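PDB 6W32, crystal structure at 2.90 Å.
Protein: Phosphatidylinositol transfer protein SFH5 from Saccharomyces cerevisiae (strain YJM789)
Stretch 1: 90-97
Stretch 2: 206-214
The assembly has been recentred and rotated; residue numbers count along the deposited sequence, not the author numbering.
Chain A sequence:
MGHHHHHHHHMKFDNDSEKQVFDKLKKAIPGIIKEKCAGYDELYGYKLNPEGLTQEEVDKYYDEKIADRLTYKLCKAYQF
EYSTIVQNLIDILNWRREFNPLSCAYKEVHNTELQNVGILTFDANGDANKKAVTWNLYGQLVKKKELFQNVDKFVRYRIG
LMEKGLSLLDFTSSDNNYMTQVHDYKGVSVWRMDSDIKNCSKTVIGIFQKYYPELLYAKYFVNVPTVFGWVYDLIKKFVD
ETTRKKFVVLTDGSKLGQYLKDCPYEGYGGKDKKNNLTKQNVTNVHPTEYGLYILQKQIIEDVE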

# COMPACT_ATOMS: atom_id res chain seq x y z
N ILE A 90 -6.18 -5.41 16.00
CA ILE A 90 -5.49 -4.67 17.03
C ILE A 90 -4.10 -4.29 16.55
O ILE A 90 -3.70 -3.12 16.63
CB ILE A 90 -5.40 -5.45 18.35
CG1 ILE A 90 -6.75 -6.01 18.78
CG2 ILE A 90 -4.85 -4.52 19.43
CD1 ILE A 90 -7.47 -5.12 19.63
N ASP A 91 -3.34 -5.26 16.06
CA ASP A 91 -1.96 -4.95 15.70
C ASP A 91 -1.90 -3.87 14.63
O ASP A 91 -0.99 -3.02 14.65
CB ASP A 91 -1.26 -6.21 15.26
CG ASP A 91 -1.27 -7.24 16.34
OD1 ASP A 91 -1.77 -6.91 17.43
OD2 ASP A 91 -0.80 -8.38 16.11
N ILE A 92 -2.87 -3.84 13.71
CA ILE A 92 -2.88 -2.79 12.70
C ILE A 92 -3.13 -1.44 13.35
O ILE A 92 -2.30 -0.52 13.25
CB ILE A 92 -3.92 -3.08 11.61
CG1 ILE A 92 -3.40 -4.15 10.65
CG2 ILE A 92 -4.17 -1.82 10.85
CD1 ILE A 92 -4.49 -5.00 10.02
N LEU A 93 -4.27 -1.30 14.03
CA LEU A 93 -4.65 -0.00 14.59
C LEU A 93 -3.61 0.53 15.58
O LEU A 93 -3.34 1.73 15.63
CB LEU A 93 -6.02 -0.13 15.26
CG LEU A 93 -7.19 -0.21 14.30
CD1 LEU A 93 -8.51 -0.24 15.04
CD2 LEU A 93 -7.14 0.94 13.30
N ASN A 94 -3.01 -0.34 16.39
CA ASN A 94 -1.98 0.16 17.30
C ASN A 94 -0.80 0.70 16.51
O ASN A 94 -0.30 1.79 16.79
CB ASN A 94 -1.53 -0.94 18.26
CG ASN A 94 -2.53 -1.21 19.36
OD1 ASN A 94 -3.39 -0.38 19.68
ND2 ASN A 94 -2.44 -2.41 19.94
N TRP A 95 -0.33 -0.07 15.53
CA TRP A 95 0.76 0.39 14.68
C TRP A 95 0.41 1.73 14.01
O TRP A 95 1.27 2.62 13.90
CB TRP A 95 1.08 -0.71 13.65
CG TRP A 95 2.20 -0.43 12.73
CD1 TRP A 95 3.53 -0.75 12.90
CD2 TRP A 95 2.11 0.20 11.46
NE1 TRP A 95 4.27 -0.33 11.82
CE2 TRP A 95 3.43 0.26 10.92
CE3 TRP A 95 1.05 0.72 10.72
CZ2 TRP A 95 3.70 0.82 9.67
CZ3 TRP A 95 1.32 1.28 9.50
CH2 TRP A 95 2.63 1.32 8.97
N ARG A 96 -0.85 1.90 13.59
CA ARG A 96 -1.21 3.16 12.96
C ARG A 96 -1.06 4.33 13.92
O ARG A 96 -0.81 5.45 13.48
CB ARG A 96 -2.65 3.12 12.42
CG ARG A 96 -3.01 1.95 11.52
CD ARG A 96 -2.67 2.21 10.10
NE ARG A 96 -3.43 3.28 9.46
CZ ARG A 96 -3.37 3.53 8.15
NH1 ARG A 96 -2.60 2.75 7.39
NH2 ARG A 96 -4.03 4.53 7.58
N ARG A 97 -1.24 4.10 15.22
CA ARG A 97 -0.95 5.11 16.24
C ARG A 97 0.54 5.27 16.48
O ARG A 97 1.09 6.36 16.36
CB ARG A 97 -1.57 4.76 17.57
CG ARG A 97 -3.01 4.69 17.59
CD ARG A 97 -3.43 4.53 19.05
NE ARG A 97 -2.77 3.40 19.71
CZ ARG A 97 -1.93 3.52 20.74
NH1 ARG A 97 -1.65 4.74 21.22
NH2 ARG A 97 -1.39 2.43 21.29
N GLY A 206 7.87 -6.60 5.60
CA GLY A 206 7.18 -7.00 6.81
C GLY A 206 6.00 -6.10 7.13
O GLY A 206 4.95 -6.55 7.61
N ILE A 207 6.12 -4.83 6.81
CA ILE A 207 5.04 -3.93 7.16
C ILE A 207 3.86 -4.13 6.24
O ILE A 207 2.73 -4.34 6.70
CB ILE A 207 5.56 -2.49 7.14
CG1 ILE A 207 6.38 -2.27 8.40
CG2 ILE A 207 4.41 -1.53 6.98
CD1 ILE A 207 7.24 -1.09 8.29
N PHE A 208 4.11 -4.12 4.93
CA PHE A 208 3.08 -4.46 3.93
C PHE A 208 2.38 -5.78 4.28
O PHE A 208 1.15 -5.84 4.32
CB PHE A 208 3.70 -4.54 2.54
CG PHE A 208 4.17 -3.22 1.99
CD1 PHE A 208 3.89 -2.02 2.64
CD2 PHE A 208 4.91 -3.17 0.83
CE1 PHE A 208 4.34 -0.81 2.12
CE2 PHE A 208 5.38 -1.97 0.32
CZ PHE A 208 5.10 -0.79 0.96
N GLN A 209 3.17 -6.82 4.56
CA GLN A 209 2.58 -8.11 4.93
C GLN A 209 1.75 -8.01 6.22
O GLN A 209 0.61 -8.48 6.26
CB GLN A 209 3.67 -9.15 5.08
CG GLN A 209 4.31 -9.59 3.77
CD GLN A 209 3.31 -10.17 2.74
OE1 GLN A 209 2.96 -11.35 2.80
NE2 GLN A 209 2.85 -9.32 1.80
N LYS A 210 2.30 -7.42 7.29
CA LYS A 210 1.63 -7.47 8.58
C LYS A 210 0.52 -6.44 8.72
O LYS A 210 -0.44 -6.68 9.46
CB LYS A 210 2.63 -7.28 9.72
CG LYS A 210 3.74 -8.35 9.82
CD LYS A 210 4.65 -8.14 11.08
CE LYS A 210 6.03 -7.49 10.75
NZ LYS A 210 6.37 -6.31 11.64
N TYR A 211 0.62 -5.30 8.02
CA TYR A 211 -0.30 -4.18 8.24
C TYR A 211 -0.99 -3.70 6.98
O TYR A 211 -1.89 -2.87 7.07
CB TYR A 211 0.43 -2.98 8.87
CG TYR A 211 1.25 -3.35 10.07
CD1 TYR A 211 0.65 -3.82 11.22
CD2 TYR A 211 2.63 -3.27 10.04
CE1 TYR A 211 1.40 -4.18 12.33
CE2 TYR A 211 3.40 -3.65 11.14
CZ TYR A 211 2.77 -4.10 12.28
OH TYR A 211 3.50 -4.47 13.39
N TYR A 212 -0.64 -4.18 5.84
CA TYR A 212 -1.46 -3.71 4.74
C TYR A 212 -2.07 -4.88 3.95
O TYR A 212 -2.06 -4.81 2.72
CB TYR A 212 -0.62 -2.82 3.82
CG TYR A 212 -0.27 -1.48 4.37
CD1 TYR A 212 -0.98 -0.36 3.98
CD2 TYR A 212 0.80 -1.31 5.26
CE1 TYR A 212 -0.66 0.90 4.46
CE2 TYR A 212 1.13 -0.03 5.76
CZ TYR A 212 0.39 1.06 5.34
OH TYR A 212 0.70 2.33 5.78
N PRO A 213 -2.67 -5.91 4.55
CA PRO A 213 -3.08 -7.05 3.77
C PRO A 213 -4.27 -6.68 2.88
O PRO A 213 -5.01 -5.73 3.14
CB PRO A 213 -3.49 -8.03 4.82
CG PRO A 213 -4.08 -7.22 5.88
CD PRO A 213 -3.51 -5.80 5.74
N GLU A 214 -4.49 -7.49 1.85
CA GLU A 214 -5.67 -7.36 0.99
C GLU A 214 -5.78 -5.99 0.35
O GLU A 214 -6.88 -5.48 0.14
CB GLU A 214 -6.96 -7.68 1.73
CG GLU A 214 -7.20 -9.18 1.93
CD GLU A 214 -7.23 -10.01 0.62
OE1 GLU A 214 -7.94 -9.59 -0.34
OE2 GLU A 214 -6.57 -11.09 0.57

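Two helical segments far apart in sequence meet through a small, aromatic-centred contact, built on a face-to-face stack of Trp95 on Tyr211 and containing no hydrogen bond between the stretches. The helix axes approach to 10.4 Å, their directions 130° apart, and 379 Å² of surface is buried, counting both sides; Trp95 and Tyr211 contribute about half of it. Both point their CA-to-CB bonds toward the opposing stretch. Trp95 has a t chi1 and Tyr211 an m chi1, and the five-membered ring of the tryptophan lies over the tyrosine ring with centroids 3.8 Å apart and planes only 13° from parallel. Trp95 CD1 comes within 3.4 Å of Tyr211 CE2, and Trp95 CB sits 4.0 Å from the centroid of the Tyr211 ring, adding a CH-pi contact over its face. The long indole suits this place because its six-membered ring reaches beyond the stack: Trp95 CZ2 packs 3.6 Å from Ile207 CG2, one turn before Tyr211, and Trp95 CH2 lies 3.8 Å from Tyr212 CE2, near the plane of that ring. Ile92, one turn before Arg96, supplies a buried aliphatic flank. Ile92 CG1 is 4.1 Å from Tyr211 CD1 and 3.9 Å from Tyr211 CA, close packing where the backbones come nearest (Ile92 CA to Tyr211 CA, 5.3 Å); Ile92 CD1 reaches Pro213 CD at 4.5 Å. Asp91 touches the tyrosine mainly through its backbone, with Asp91 O 3.5 Å from Tyr211 CE1; that oxygen also accepts the helical hydrogen bond from Trp95 N (3.1 Å). Tyr212, the first residue to leave helical geometry, starts sideways, but its side-chain end comes nearer. There Tyr212 OH lies 3.7 Å from Arg96 NH1, a polar proximity without a hydrogen bond; the hydroxyl is satisfied elsewhere in the structure.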